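Local coordinates for putative heme binding protein (Tannerella forsythia, PDB 6EU8) that probably binds heme as a member of the HmuY-like family, with heme-binding properties that differ from those of the Porphyromonas gingivalis protein, and is captured here without heme, at residues N29-Q34 with Y191-K196; G83-T88 with F160-K165; K106-K111 with A134-V139; F174-N179 with H186-Y191. One frame throughout, in Å; residues are numbered along the deposited sequence.

Contact 1 of 4, residues N29-Q34 with Y191-K196; sequences NLETGQ and YEFQPK
L30 and Y191 meet over the tyrosine ring. Methyl CD2 of L30 stands above the middle of one face, 3.6 Å from the ring centroid and 10° off the normal, a CH-pi contact. Chi1 of 66° puts Y191 CG between the backbone N and the carbonyl carbon. The tyrosine hydroxyl donates to the carbonyl of the same leucine, OH to L30 O 2.9 Å, tilted 23° from the carbonyl plane. Two residues on, F193 turns one face to the backbone of L30 and E31, while E31 CB touches its CE2 at 3.6 Å. Beyond CG the E31 chain runs extended to P195, and E31 OE2 lies 3.6 Å from P195 CB. Two waters link the E31 carboxylate to the last residue, one accepting from K196 N, the other lying between E31 OE2 and K196 O. Within the loop, N29 OD1 accepts from T32 N at 2.9 Å in an Asx motif. The loop 29-34 joins strands 24-28 and 35-39 of the four-stranded sheet and packs on strand 184-194 of the large sheet, with H70 against F193 and strands 11-18 and 169-178 flanking the latter strand.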
loop_
_atom_site.group_PDB
_atom_site.type_symbol
_atom_site.label_atom_id
_atom_site.label_comp_id
_atom_site.label_asym_id
_atom_site.label_seq_id
_atom_site.Cartn_x
_atom_site.Cartn_y
_atom_site.Cartn_z
ATOM N N ASN A 29 -10.148 4.576 3.211
ATOM C CA ASN A 29 -11.450 3.961 3.464
ATOM C C ASN A 29 -12.176 3.766 2.127
ATOM O O ASN A 29 -12.542 4.755 1.470
ATOM C CB ASN A 29 -12.277 4.886 4.370
ATOM C CG ASN A 29 -13.549 4.234 4.876
ATOM O OD1 ASN A 29 -14.287 3.615 4.113
ATOM N ND2 ASN A 29 -13.807 4.364 6.175
ATOM N N LEU A 30 -12.300 2.522 1.704
ATOM C CA LEU A 30 -12.944 2.169 0.429
ATOM C C LEU A 30 -14.469 2.276 0.471
ATOM O O LEU A 30 -15.102 2.420 -0.584
ATOM C CB LEU A 30 -12.528 0.775 0.003
ATOM C CG LEU A 30 -11.025 0.563 -0.213
ATOM C CD1 LEU A 30 -10.705 -0.919 -0.332
ATOM C CD2 LEU A 30 -10.562 1.339 -1.448
ATOM N N GLU A 31 -15.051 2.217 1.678
ATOM C CA GLU A 31 -16.509 2.330 1.825
ATOM C C GLU A 31 -16.928 3.784 1.614
ATOM O O GLU A 31 -17.849 4.057 0.850
ATOM C CB GLU A 31 -16.994 1.786 3.186
ATOM C CG GLU A 31 -18.534 1.793 3.339
ATOM C CD GLU A 31 -19.079 0.944 4.482
ATOM O OE1 GLU A 31 -18.322 0.426 5.333
ATOM O OE2 GLU A 31 -20.316 0.783 4.525
ATOM N N THR A 32 -16.237 4.708 2.278
ATOM C CA THR A 32 -16.564 6.135 2.265
ATOM C C THR A 32 -15.755 6.999 1.299
ATOM O O THR A 32 -16.151 8.121 0.988
ATOM C CB THR A 32 -16.351 6.755 3.660
ATOM O OG1 THR A 32 -14.957 6.697 4.016
ATOM C CG2 THR A 32 -17.184 6.040 4.712
ATOM N N GLY A 33 -14.596 6.506 0.864
ATOM C CA GLY A 33 -13.669 7.306 0.072
ATOM C C GLY A 33 -12.735 8.253 0.825
ATOM O O GLY A 33 -11.917 8.927 0.198
ATOM N N GLN A 34 -12.867 8.342 2.149
ATOM C CA GLN A 34 -12.029 9.222 2.956
ATOM C C GLN A 34 -10.586 8.692 2.975
ATOM O O GLN A 34 -10.388 7.469 2.917
ATOM C CB GLN A 34 -12.486 9.224 4.412
ATOM C CG GLN A 34 -13.884 9.752 4.721
ATOM C CD GLN A 34 -14.356 9.274 6.098
ATOM O OE1 GLN A 34 -14.521 8.066 6.340
ATOM N NE2 GLN A 34 -14.535 10.213 7.023
ATOM N N TYR A 191 -11.981 0.130 -8.038
ATOM C CA TYR A 191 -12.399 -0.944 -7.149
ATOM C C TYR A 191 -13.925 -1.165 -7.077
ATOM O O TYR A 191 -14.683 -0.268 -7.415
ATOM C CB TYR A 191 -11.829 -0.749 -5.719
ATOM C CG TYR A 191 -12.343 0.443 -4.984
ATOM C CD1 TYR A 191 -11.754 1.691 -5.112
ATOM C CD2 TYR A 191 -13.454 0.329 -4.131
ATOM C CE1 TYR A 191 -12.224 2.792 -4.396
ATOM C CE2 TYR A 191 -13.926 1.409 -3.445
ATOM C CZ TYR A 191 -13.317 2.623 -3.558
ATOM O OH TYR A 191 -13.797 3.693 -2.854
ATOM N N GLU A 192 -14.307 -2.342 -6.619
ATOM C CA GLU A 192 -15.713 -2.679 -6.292
ATOM C C GLU A 192 -15.718 -3.266 -4.860
ATOM O O GLU A 192 -15.232 -4.373 -4.639
ATOM C CB GLU A 192 -16.308 -3.649 -7.336
ATOM C CG GLU A 192 -16.259 -3.096 -8.759
ATOM C CD GLU A 192 -17.100 -3.869 -9.778
ATOM O OE1 GLU A 192 -17.537 -4.995 -9.490
ATOM O OE2 GLU A 192 -17.301 -3.325 -10.898
ATOM N N PHE A 193 -16.258 -2.503 -3.910
ATOM C CA PHE A 193 -16.262 -2.846 -2.464
ATOM C C PHE A 193 -17.654 -3.337 -2.049
ATOM O O PHE A 193 -18.612 -2.634 -2.321
ATOM C CB PHE A 193 -15.904 -1.594 -1.654
ATOM C CG PHE A 193 -15.937 -1.776 -0.155
ATOM C CD1 PHE A 193 -14.823 -2.221 0.548
ATOM C CD2 PHE A 193 -17.080 -1.455 0.561
ATOM C CE1 PHE A 193 -14.848 -2.378 1.926
ATOM C CE2 PHE A 193 -17.110 -1.600 1.934
ATOM C CZ PHE A 193 -16.003 -2.072 2.624
ATOM N N GLN A 194 -17.711 -4.502 -1.404
ATOM C CA GLN A 194 -18.964 -5.050 -0.831
ATOM C C GLN A 194 -19.035 -4.777 0.699
ATOM O O GLN A 194 -18.366 -5.498 1.444
ATOM C CB GLN A 194 -19.038 -6.550 -1.111
ATOM C CG GLN A 194 -20.301 -7.226 -0.549
ATOM C CD GLN A 194 -21.587 -6.566 -1.028
ATOM O OE1 GLN A 194 -21.923 -6.641 -2.207
ATOM N NE2 GLN A 194 -22.291 -5.881 -0.120
ATOM N N PRO A 195 -19.863 -3.781 1.151
ATOM C CA PRO A 195 -20.015 -3.553 2.599
ATOM C C PRO A 195 -20.783 -4.667 3.315
ATOM O O PRO A 195 -21.566 -5.397 2.691
ATOM C CB PRO A 195 -20.782 -2.227 2.698
ATOM C CG PRO A 195 -20.872 -1.684 1.311
ATOM C CD PRO A 195 -20.689 -2.826 0.379
ATOM N N LYS A 196 -20.522 -4.798 4.613
ATOM C CA LYS A 196 -21.302 -5.674 5.495
ATOM C C LYS A 196 -22.140 -4.805 6.426
ATOM O O LYS A 196 -22.008 -3.580 6.488
ATOM C CB LYS A 196 -20.383 -6.587 6.325
ATOM C CG LYS A 196 -19.912 -7.841 5.604
ATOM C CD LYS A 196 -21.090 -8.738 5.248
ATOM C CE LYS A 196 -20.689 -10.195 5.129
ATOM N NZ LYS A 196 -19.684 -10.380 4.050
ATOM O OXT LYS A 196 -22.993 -5.325 7.145
HETATM O O HOH W 1 -18.574 -2.806 5.697
HETATM O O HOH W 2 -21.107 -0.995 6.608
#

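Contact 2 of 4, residues G83-T88 with F160-K165; sequences GEAIAT and FVVKFK
E84 and K163 face each other as a hydrogen-bonded antiparallel pair, K163 N to E84 O 2.8 Å and E84 N to K163 O 3.0 Å. Above this pair their side chains meet through aliphatic carbon more than through charge: E84 OE2 comes to 3.5 Å from K163 CE, whereas the ion pair from OE2 to K163 NZ is long at 3.7 Å. The bend of the lysine at chi3 (76°) swings CE over toward the carboxylate. I86 and V161 form the second hydrogen-bonded pair, their side chains side by side on the same face as E84 and K163, with I86 CG1 4.1 Å from V161 CB. Farther on, methyl CG2 of T88 meets V161 CG2 at 3.8 Å.

The two strands run antiparallel at 164° inside the large antiparallel sheet of this HmuY-family fold, 84-87 lying between 160-163 and 105-111. A85, V162, A87 and F160 occupy the other face as two non-hydrogen-bonded pairs. There A87 CB rests 3.7 Å from F160 CE2, and V162 CG1 lies 3.5 Å from E84 O. At the start of the segment, G83 CA lies against K163 O.

Farther out, Y104 makes a cation-pi contact with K163 and also touches E84 and I86, while K106 gives E84 OE1 a weak, long ion pair. T88 OG1 is hydrogen-bonded to V159 O. On the far edge of 160-163, F160 and V162 bond through their backbones to I172 and A170 of strand 169-178.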
loop_
_atom_site.group_PDB
_atom_site.type_symbol
_atom_site.label_atom_id
_atom_site.label_comp_id
_atom_site.label_asym_id
_atom_site.label_seq_id
_atom_site.Cartn_x
_atom_site.Cartn_y
_atom_site.Cartn_z
ATOM N N GLY A 83 -6.067 -7.322 7.240
ATOM C CA GLY A 83 -6.756 -8.039 6.176
ATOM C C GLY A 83 -5.954 -9.120 5.509
ATOM O O GLY A 83 -4.898 -9.522 5.992
ATOM N N GLU A 84 -6.479 -9.642 4.407
ATOM C CA GLU A 84 -5.787 -10.693 3.650
ATOM C C GLU A 84 -6.162 -10.617 2.179
ATOM O O GLU A 84 -7.269 -10.153 1.840
ATOM C CB GLU A 84 -6.036 -12.079 4.278
ATOM C CG GLU A 84 -7.510 -12.478 4.389
ATOM C CD GLU A 84 -7.747 -13.789 5.149
ATOM O OE1 GLU A 84 -6.793 -14.413 5.654
ATOM O OE2 GLU A 84 -8.913 -14.204 5.212
ATOM N N ALA A 85 -5.229 -11.033 1.305
ATOM C CA ALA A 85 -5.388 -10.843 -0.147
ATOM C C ALA A 85 -4.971 -12.041 -1.000
ATOM O O ALA A 85 -4.141 -12.843 -0.587
ATOM C CB ALA A 85 -4.557 -9.618 -0.575
ATOM N N ILE A 86 -5.586 -12.128 -2.188
ATOM C CA ILE A 86 -5.162 -12.975 -3.322
ATOM C C ILE A 86 -5.089 -12.184 -4.609
ATOM O O ILE A 86 -5.751 -11.163 -4.771
ATOM C CB ILE A 86 -6.115 -14.187 -3.622
ATOM C CG1 ILE A 86 -7.534 -13.718 -3.992
ATOM C CG2 ILE A 86 -6.140 -15.127 -2.456
ATOM C CD1 ILE A 86 -8.455 -14.846 -4.434
ATOM N N ALA A 87 -4.231 -12.663 -5.524
ATOM C CA ALA A 87 -4.239 -12.233 -6.912
ATOM C C ALA A 87 -4.981 -13.285 -7.724
ATOM O O ALA A 87 -4.522 -14.426 -7.819
ATOM C CB ALA A 87 -2.828 -12.060 -7.461
ATOM N N THR A 88 -6.092 -12.868 -8.298
ATOM C CA THR A 88 -6.851 -13.732 -9.204
ATOM C C THR A 88 -6.176 -13.779 -10.565
ATOM O O THR A 88 -5.325 -12.935 -10.886
ATOM C CB THR A 88 -8.316 -13.287 -9.406
ATOM O OG1 THR A 88 -8.428 -12.181 -10.308
ATOM C CG2 THR A 88 -9.036 -12.961 -8.083
ATOM N N PHE A 160 -7.068 -8.093 -8.030
ATOM C CA PHE A 160 -6.851 -8.546 -6.658
ATOM C C PHE A 160 -8.168 -8.580 -5.875
ATOM O O PHE A 160 -9.070 -7.787 -6.141
ATOM C CB PHE A 160 -5.806 -7.659 -5.902
ATOM C CG PHE A 160 -4.430 -7.684 -6.518
ATOM C CD1 PHE A 160 -4.115 -6.836 -7.568
ATOM C CD2 PHE A 160 -3.464 -8.533 -6.041
ATOM C CE1 PHE A 160 -2.841 -6.866 -8.184
ATOM C CE2 PHE A 160 -2.188 -8.558 -6.627
ATOM C CZ PHE A 160 -1.878 -7.721 -7.696
ATOM N N VAL A 161 -8.260 -9.512 -4.937
ATOM C CA VAL A 161 -9.367 -9.508 -3.979
ATOM C C VAL A 161 -8.785 -9.425 -2.566
ATOM O O VAL A 161 -7.906 -10.200 -2.202
ATOM C CB VAL A 161 -10.300 -10.726 -4.132
ATOM C CG1 VAL A 161 -11.443 -10.604 -3.112
ATOM C CG2 VAL A 161 -10.870 -10.799 -5.567
ATOM N N VAL A 162 -9.307 -8.489 -1.785
ATOM C CA VAL A 162 -8.881 -8.265 -0.411
ATOM C C VAL A 162 -10.089 -8.420 0.526
ATOM O O VAL A 162 -11.109 -7.765 0.306
ATOM C CB VAL A 162 -8.280 -6.859 -0.221
ATOM C CG1 VAL A 162 -7.570 -6.762 1.117
ATOM C CG2 VAL A 162 -7.279 -6.519 -1.340
ATOM N N LYS A 163 -9.915 -9.248 1.554
ATOM C CA LYS A 163 -10.919 -9.458 2.634
ATOM C C LYS A 163 -10.521 -8.662 3.857
ATOM O O LYS A 163 -9.343 -8.750 4.292
ATOM C CB LYS A 163 -10.971 -10.937 3.060
ATOM C CG LYS A 163 -11.398 -11.921 1.990
ATOM C CD LYS A 163 -10.995 -13.376 2.278
ATOM C CE LYS A 163 -11.862 -14.053 3.318
ATOM N NZ LYS A 163 -11.751 -15.529 3.159
ATOM N N PHE A 164 -11.481 -7.916 4.441
ATOM C CA PHE A 164 -11.223 -6.992 5.556
ATOM C C PHE A 164 -11.721 -7.507 6.913
ATOM O O PHE A 164 -12.491 -8.478 6.964
ATOM C CB PHE A 164 -11.779 -5.612 5.227
ATOM C CG PHE A 164 -11.189 -5.035 3.967
ATOM C CD1 PHE A 164 -9.834 -4.705 3.929
ATOM C CD2 PHE A 164 -11.956 -4.869 2.818
ATOM C CE1 PHE A 164 -9.263 -4.221 2.759
ATOM C CE2 PHE A 164 -11.395 -4.363 1.647
ATOM C CZ PHE A 164 -10.039 -4.047 1.623
ATOM N N LYS A 165 -11.234 -6.870 7.988
ATOM C CA LYS A 165 -11.436 -7.364 9.359
ATOM C C LYS A 165 -12.901 -7.387 9.809
ATOM O O LYS A 165 -13.237 -8.148 10.728
ATOM C CB LYS A 165 -10.579 -6.590 10.373
ATOM C CG LYS A 165 -10.967 -5.146 10.607
ATOM C CD LYS A 165 -9.990 -4.449 11.540
ATOM C CE LYS A 165 -10.403 -3.000 11.764
ATOM N NZ LYS A 165 -10.033 -2.525 13.131
#

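Contact 3 of 4, residues K106-K111 with A134-V139; sequences KDVEIK and AKVNPV
V108 and V136, and I110 and A134, are the hydrogen-bonded pairs of two antiparallel strands whose short segments make 136° with each other. Each pair has two backbone bonds, V108 N to V136 O at 2.9 Å and I110 N to A134 O at 2.8 Å among them, and the non-hydrogen-bonded pair E109-K135 lies between. On the valine face, the I110 and V136 side chains cross at about a right angle, I110 CD1 4.1 Å from V136 CG1, and V108 CG2 touches V136 CG2. On the other face, E109 and K135 lie side by side and point the same way, yet E109 OE2 and K135 NZ remain 4.7 Å apart. Just beyond the paired residues, N137, its CG anti to the backbone N (chi1 -169°), presents ND2 to D107 OD1 at 2.9 Å, which accepts on its anti lone pair; the oxygen lies in the amide plane, while carboxylate and amide are turned 75° apart. P138 CD closes on K106 O at 3.5 Å. Bonds from ND2 to D107 OD1 and K105 O, and from L140 N to OD1, fix the rotation of the N137 amide. N137 ND2 and T80 OG1 on D107 OD1, with R79 in a weak ion pair on OD2, would probably stabilise the charged form of D107.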
loop_
_atom_site.group_PDB
_atom_site.type_symbol
_atom_site.label_atom_id
_atom_site.label_comp_id
_atom_site.label_asym_id
_atom_site.label_seq_id
_atom_site.Cartn_x
_atom_site.Cartn_y
_atom_site.Cartn_z
ATOM N N LYS A 106 -2.066 -12.776 4.732
ATOM C CA LYS A 106 -2.059 -11.628 5.642
ATOM C C LYS A 106 -0.754 -10.811 5.470
ATOM O O LYS A 106 0.201 -11.256 4.844
ATOM C CB LYS A 106 -2.170 -12.080 7.109
ATOM C CG LYS A 106 -3.512 -12.723 7.472
ATOM C CD LYS A 106 -3.413 -13.526 8.763
ATOM C CE LYS A 106 -4.604 -14.467 8.922
ATOM N NZ LYS A 106 -5.893 -13.726 8.962
ATOM N N ASP A 107 -0.764 -9.604 6.017
ATOM C CA ASP A 107 0.431 -8.724 5.961
ATOM C C ASP A 107 1.580 -9.344 6.766
ATOM O O ASP A 107 1.336 -10.074 7.768
ATOM C CB ASP A 107 0.146 -7.351 6.523
ATOM C CG ASP A 107 -0.861 -6.543 5.727
ATOM O OD1 ASP A 107 -1.508 -7.014 4.756
ATOM O OD2 ASP A 107 -1.046 -5.401 6.155
ATOM N N VAL A 108 2.817 -9.041 6.356
ATOM C CA VAL A 108 4.033 -9.490 7.059
ATOM C C VAL A 108 4.778 -8.285 7.626
ATOM O O VAL A 108 4.639 -7.179 7.113
ATOM C CB VAL A 108 4.967 -10.330 6.169
ATOM C CG1 VAL A 108 4.225 -11.577 5.664
ATOM C CG2 VAL A 108 5.553 -9.544 5.006
ATOM N N GLU A 109 5.528 -8.511 8.691
ATOM C CA GLU A 109 6.368 -7.492 9.334
ATOM C C GLU A 109 7.761 -7.555 8.748
ATOM O O GLU A 109 8.365 -8.651 8.696
ATOM C CB GLU A 109 6.473 -7.734 10.854
ATOM C CG GLU A 109 5.193 -7.410 11.618
ATOM C CD GLU A 109 5.362 -7.374 13.135
ATOM O OE1 GLU A 109 6.424 -7.779 13.668
ATOM O OE2 GLU A 109 4.407 -6.924 13.803
ATOM N N ILE A 110 8.301 -6.397 8.337
ATOM C CA ILE A 110 9.665 -6.308 7.814
ATOM C C ILE A 110 10.483 -5.337 8.680
ATOM O O ILE A 110 10.051 -4.208 8.940
ATOM C CB ILE A 110 9.711 -5.941 6.325
ATOM C CG1 ILE A 110 8.989 -4.626 6.025
ATOM C CG2 ILE A 110 9.095 -7.060 5.493
ATOM C CD1 ILE A 110 9.248 -4.135 4.600
ATOM N N LYS A 111 11.657 -5.798 9.117
ATOM C CA LYS A 111 12.538 -5.083 10.034
ATOM C C LYS A 111 13.704 -4.381 9.300
ATOM O O LYS A 111 14.452 -5.021 8.559
ATOM C CB LYS A 111 13.122 -6.094 11.020
ATOM C CG LYS A 111 13.948 -5.495 12.129
ATOM C CD LYS A 111 14.518 -6.597 13.027
ATOM C CE LYS A 111 15.521 -6.062 14.026
ATOM N NZ LYS A 111 16.002 -7.171 14.906
ATOM N N ALA A 134 7.865 -2.326 9.817
ATOM C CA ALA A 134 6.746 -1.957 8.963
ATOM C C ALA A 134 5.961 -3.201 8.530
ATOM O O ALA A 134 6.491 -4.312 8.518
ATOM C CB ALA A 134 7.210 -1.140 7.738
ATOM N N LYS A 135 4.699 -2.988 8.205
ATOM C CA LYS A 135 3.802 -4.043 7.714
ATOM C C LYS A 135 3.494 -3.797 6.239
ATOM O O LYS A 135 3.137 -2.678 5.863
ATOM C CB LYS A 135 2.479 -4.074 8.517
ATOM C CG LYS A 135 2.660 -4.455 9.973
ATOM C CD LYS A 135 1.357 -4.386 10.772
ATOM C CE LYS A 135 1.576 -4.807 12.219
ATOM N NZ LYS A 135 0.911 -3.877 13.175
ATOM N N VAL A 136 3.627 -4.850 5.418
ATOM C CA VAL A 136 3.368 -4.816 3.986
ATOM C C VAL A 136 2.673 -6.125 3.587
ATOM O O VAL A 136 2.977 -7.179 4.152
ATOM C CB VAL A 136 4.667 -4.619 3.141
ATOM C CG1 VAL A 136 5.340 -3.296 3.518
ATOM C CG2 VAL A 136 5.657 -5.773 3.312
ATOM N N ASN A 137 1.805 -6.086 2.597
ATOM C CA ASN A 137 1.150 -7.310 2.126
ATOM C C ASN A 137 1.942 -7.915 0.968
ATOM O O ASN A 137 2.176 -7.218 -0.041
ATOM C CB ASN A 137 -0.281 -7.033 1.690
ATOM C CG ASN A 137 -1.042 -8.327 1.464
ATOM O OD1 ASN A 137 -0.997 -8.910 0.398
ATOM N ND2 ASN A 137 -1.668 -8.812 2.523
ATOM N N PRO A 138 2.378 -9.193 1.090
ATOM C CA PRO A 138 3.254 -9.786 0.069
ATOM C C PRO A 138 2.542 -10.144 -1.249
ATOM O O PRO A 138 3.216 -10.316 -2.265
ATOM C CB PRO A 138 3.782 -11.044 0.767
ATOM C CG PRO A 138 2.708 -11.410 1.709
ATOM C CD PRO A 138 2.134 -10.127 2.200
ATOM N N VAL A 139 1.206 -10.289 -1.230
ATOM C CA VAL A 139 0.415 -10.475 -2.443
ATOM C C VAL A 139 0.209 -9.115 -3.155
ATOM O O VAL A 139 0.518 -8.977 -4.344
ATOM C CB VAL A 139 -0.942 -11.204 -2.161
ATOM C CG1 VAL A 139 -1.885 -11.139 -3.370
ATOM C CG2 VAL A 139 -0.672 -12.657 -1.741
#

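Contact 4 of 4, residues F174-N179 with H186-Y191; sequences FTDATN and HVSFNY
F174 and F189 form the close-packed side of this contact. Their side chains lie side by side, pointing the same way, with ring centroids 5.7 Å apart and planes at 58°, an oblique pairing. F174 CD2 is 3.8 Å from F189 CB, and V187 CG1 comes to the edge of the F174 ring, near its plane. W143 continues this buried layer against F174, V187 and A177, and I73 of strand 71-74 meets V187 and F189.

Strands 169-178 and 184-194 make a beta hairpin, and here its register slips by one. T175 and D176 both face S188 in a classic beta bulge: S188 O takes T175 N at 2.9 Å and, weakly, D176 N, while S188 N donates to D176 O at 2.9 Å. At A177 the chain turns a corner.

The opposite, polar side is more open and partly bridged by water. T175 OG1, set between the backbone N and the carbonyl carbon (chi1 63°), donates to D176 OD1 at 2.8 Å and accepts from a water that also donates to N190 OD1. A second water gives a proton to D176 OD1 and makes a weak bond to S188 OG; a third joins H186 O, T178 O and S188 OG. T16 and S14 of strand 11-18 hold S188 OG and N190 OD1. Near the hairpin turn, the N179 amide lies almost parallel to the H186 ring, planes 6° apart, with N179 ND2 3.6 Å from H186 CD2. E183 secures both residues, its N bonding N179 OD1 and its OE1 bonding H186 NE2.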
loop_
_atom_site.group_PDB
_atom_site.type_symbol
_atom_site.label_atom_id
_atom_site.label_comp_id
_atom_site.label_asym_id
_atom_site.label_seq_id
_atom_site.Cartn_x
_atom_site.Cartn_y
_atom_site.Cartn_z
ATOM N N PHE A 174 -5.356 -2.067 -10.229
ATOM C CA PHE A 174 -4.491 -0.890 -10.280
ATOM C C PHE A 174 -4.331 -0.466 -11.730
ATOM O O PHE A 174 -4.234 -1.321 -12.605
ATOM C CB PHE A 174 -3.122 -1.143 -9.631
ATOM C CG PHE A 174 -3.196 -1.378 -8.139
ATOM C CD1 PHE A 174 -3.419 -2.652 -7.641
ATOM C CD2 PHE A 174 -3.058 -0.317 -7.236
ATOM C CE1 PHE A 174 -3.522 -2.888 -6.274
ATOM C CE2 PHE A 174 -3.164 -0.553 -5.871
ATOM C CZ PHE A 174 -3.377 -1.841 -5.396
ATOM N N THR A 175 -4.402 0.834 -11.974
ATOM C CA THR A 175 -4.365 1.369 -13.335
ATOM C C THR A 175 -3.152 2.230 -13.650
ATOM O O THR A 175 -2.744 2.292 -14.818
ATOM C CB THR A 175 -5.642 2.175 -13.667
ATOM O OG1 THR A 175 -5.767 3.324 -12.818
ATOM C CG2 THR A 175 -6.876 1.291 -13.559
ATOM N N ASP A 176 -2.583 2.907 -12.650
ATOM C CA ASP A 176 -1.439 3.801 -12.861
ATOM C C ASP A 176 -0.524 3.857 -11.639
ATOM O O ASP A 176 -0.993 3.794 -10.484
ATOM C CB ASP A 176 -1.897 5.245 -13.200
ATOM C CG ASP A 176 -2.899 5.314 -14.380
ATOM O OD1 ASP A 176 -4.138 5.189 -14.149
ATOM O OD2 ASP A 176 -2.447 5.554 -15.543
ATOM N N ALA A 177 0.776 4.002 -11.904
ATOM C CA ALA A 177 1.803 4.239 -10.858
ATOM C C ALA A 177 2.519 5.578 -10.982
ATOM O O ALA A 177 3.355 5.921 -10.119
ATOM C CB ALA A 177 2.818 3.134 -10.889
ATOM N N THR A 178 2.208 6.323 -12.047
ATOM C CA THR A 178 2.714 7.664 -12.256
ATOM C C THR A 178 1.559 8.597 -12.631
ATOM O O THR A 178 0.532 8.143 -13.120
ATOM C CB THR A 178 3.752 7.716 -13.410
ATOM O OG1 THR A 178 3.108 7.466 -14.669
ATOM C CG2 THR A 178 4.828 6.659 -13.259
ATOM N N ASN A 179 1.767 9.889 -12.455
ATOM C CA ASN A 179 0.838 10.933 -12.942
ATOM C C ASN A 179 1.115 11.225 -14.437
ATOM O O ASN A 179 1.899 10.541 -15.071
ATOM C CB ASN A 179 0.900 12.190 -12.043
ATOM C CG ASN A 179 2.209 12.987 -12.182
ATOM O OD1 ASN A 179 3.106 12.628 -12.945
ATOM N ND2 ASN A 179 2.309 14.059 -11.424
ATOM N N HIS A 186 2.268 8.288 -7.696
ATOM C CA HIS A 186 0.863 8.666 -7.808
ATOM C C HIS A 186 0.145 7.398 -8.223
ATOM O O HIS A 186 0.207 6.966 -9.392
ATOM C CB HIS A 186 0.662 9.818 -8.794
ATOM C CG HIS A 186 1.343 11.087 -8.391
ATOM N ND1 HIS A 186 0.758 12.021 -7.554
ATOM C CD2 HIS A 186 2.547 11.601 -8.739
ATOM C CE1 HIS A 186 1.589 13.034 -7.386
ATOM N NE2 HIS A 186 2.689 12.792 -8.070
ATOM N N VAL A 187 -0.498 6.750 -7.238
ATOM C CA VAL A 187 -1.059 5.419 -7.403
ATOM C C VAL A 187 -2.554 5.508 -7.650
ATOM O O VAL A 187 -3.278 6.024 -6.786
ATOM C CB VAL A 187 -0.758 4.562 -6.148
ATOM C CG1 VAL A 187 -1.388 3.182 -6.255
ATOM C CG2 VAL A 187 0.748 4.460 -5.921
ATOM N N SER A 188 -3.009 5.026 -8.812
ATOM C CA SER A 188 -4.464 5.017 -9.182
ATOM C C SER A 188 -5.005 3.600 -9.293
ATOM O O SER A 188 -4.301 2.707 -9.770
ATOM C CB SER A 188 -4.706 5.783 -10.495
ATOM O OG SER A 188 -4.358 7.142 -10.389
ATOM N N PHE A 189 -6.256 3.379 -8.827
ATOM C CA PHE A 189 -6.908 2.090 -8.956
ATOM C C PHE A 189 -8.416 2.257 -9.053
ATOM O O PHE A 189 -8.963 3.240 -8.545
ATOM C CB PHE A 189 -6.565 1.166 -7.752
ATOM C CG PHE A 189 -6.734 1.824 -6.403
ATOM C CD1 PHE A 189 -5.734 2.598 -5.854
ATOM C CD2 PHE A 189 -7.924 1.671 -5.678
ATOM C CE1 PHE A 189 -5.907 3.233 -4.614
ATOM C CE2 PHE A 189 -8.096 2.282 -4.439
ATOM C CZ PHE A 189 -7.090 3.056 -3.901
ATOM N N ASN A 190 -9.040 1.292 -9.711
ATOM C CA ASN A 190 -10.496 1.137 -9.716
ATOM C C ASN A 190 -10.826 0.042 -8.716
ATOM O O ASN A 190 -10.041 -0.886 -8.522
ATOM C CB ASN A 190 -10.968 0.738 -11.125
ATOM C CG ASN A 190 -10.662 1.797 -12.175
ATOM O OD1 ASN A 190 -10.510 2.974 -11.870
ATOM N ND2 ASN A 190 -10.582 1.358 -13.434
ATOM N N TYR A 191 -11.981 0.130 -8.038
ATOM C CA TYR A 191 -12.399 -0.944 -7.149
ATOM C C TYR A 191 -13.925 -1.165 -7.077
ATOM O O TYR A 191 -14.683 -0.268 -7.415
ATOM C CB TYR A 191 -11.829 -0.749 -5.719
ATOM C CG TYR A 191 -12.343 0.443 -4.984
ATOM C CD1 TYR A 191 -11.754 1.691 -5.112
ATOM C CD2 TYR A 191 -13.454 0.329 -4.131
ATOM C CE1 TYR A 191 -12.224 2.792 -4.396
ATOM C CE2 TYR A 191 -13.926 1.409 -3.445
ATOM C CZ TYR A 191 -13.317 2.623 -3.558
ATOM O OH TYR A 191 -13.797 3.693 -2.854
HETATM O O HOH W 3 -8.146 4.312 -11.950
HETATM O O HOH W 4 -5.737 7.644 -13.509
HETATM O O HOH W 5 -1.932 8.026 -10.988
#

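In the fold
Contacts 2, 3 and 4 are strand pairings within the large antiparallel sheet, whereas contact 1 lays a loop of the four-stranded sheet across it. Contact 1 is the buried one, built on aromatic faces; the others are partly buried, and contact 3 has the most exposed residues, its charged face contrasting with its aliphatic one. Contacts 1 and 4 share Y191 and strand 184-194, and L30 also packs on F189. F164 connects contact 2 to L30 and F193. Contacts 2 and 3 use neighbouring strands, with V139 against A87 and F160, while F160 reaches F174 of contact 4. Contacts 3 and 4 lie on opposite sides of the chain's centre, without touching.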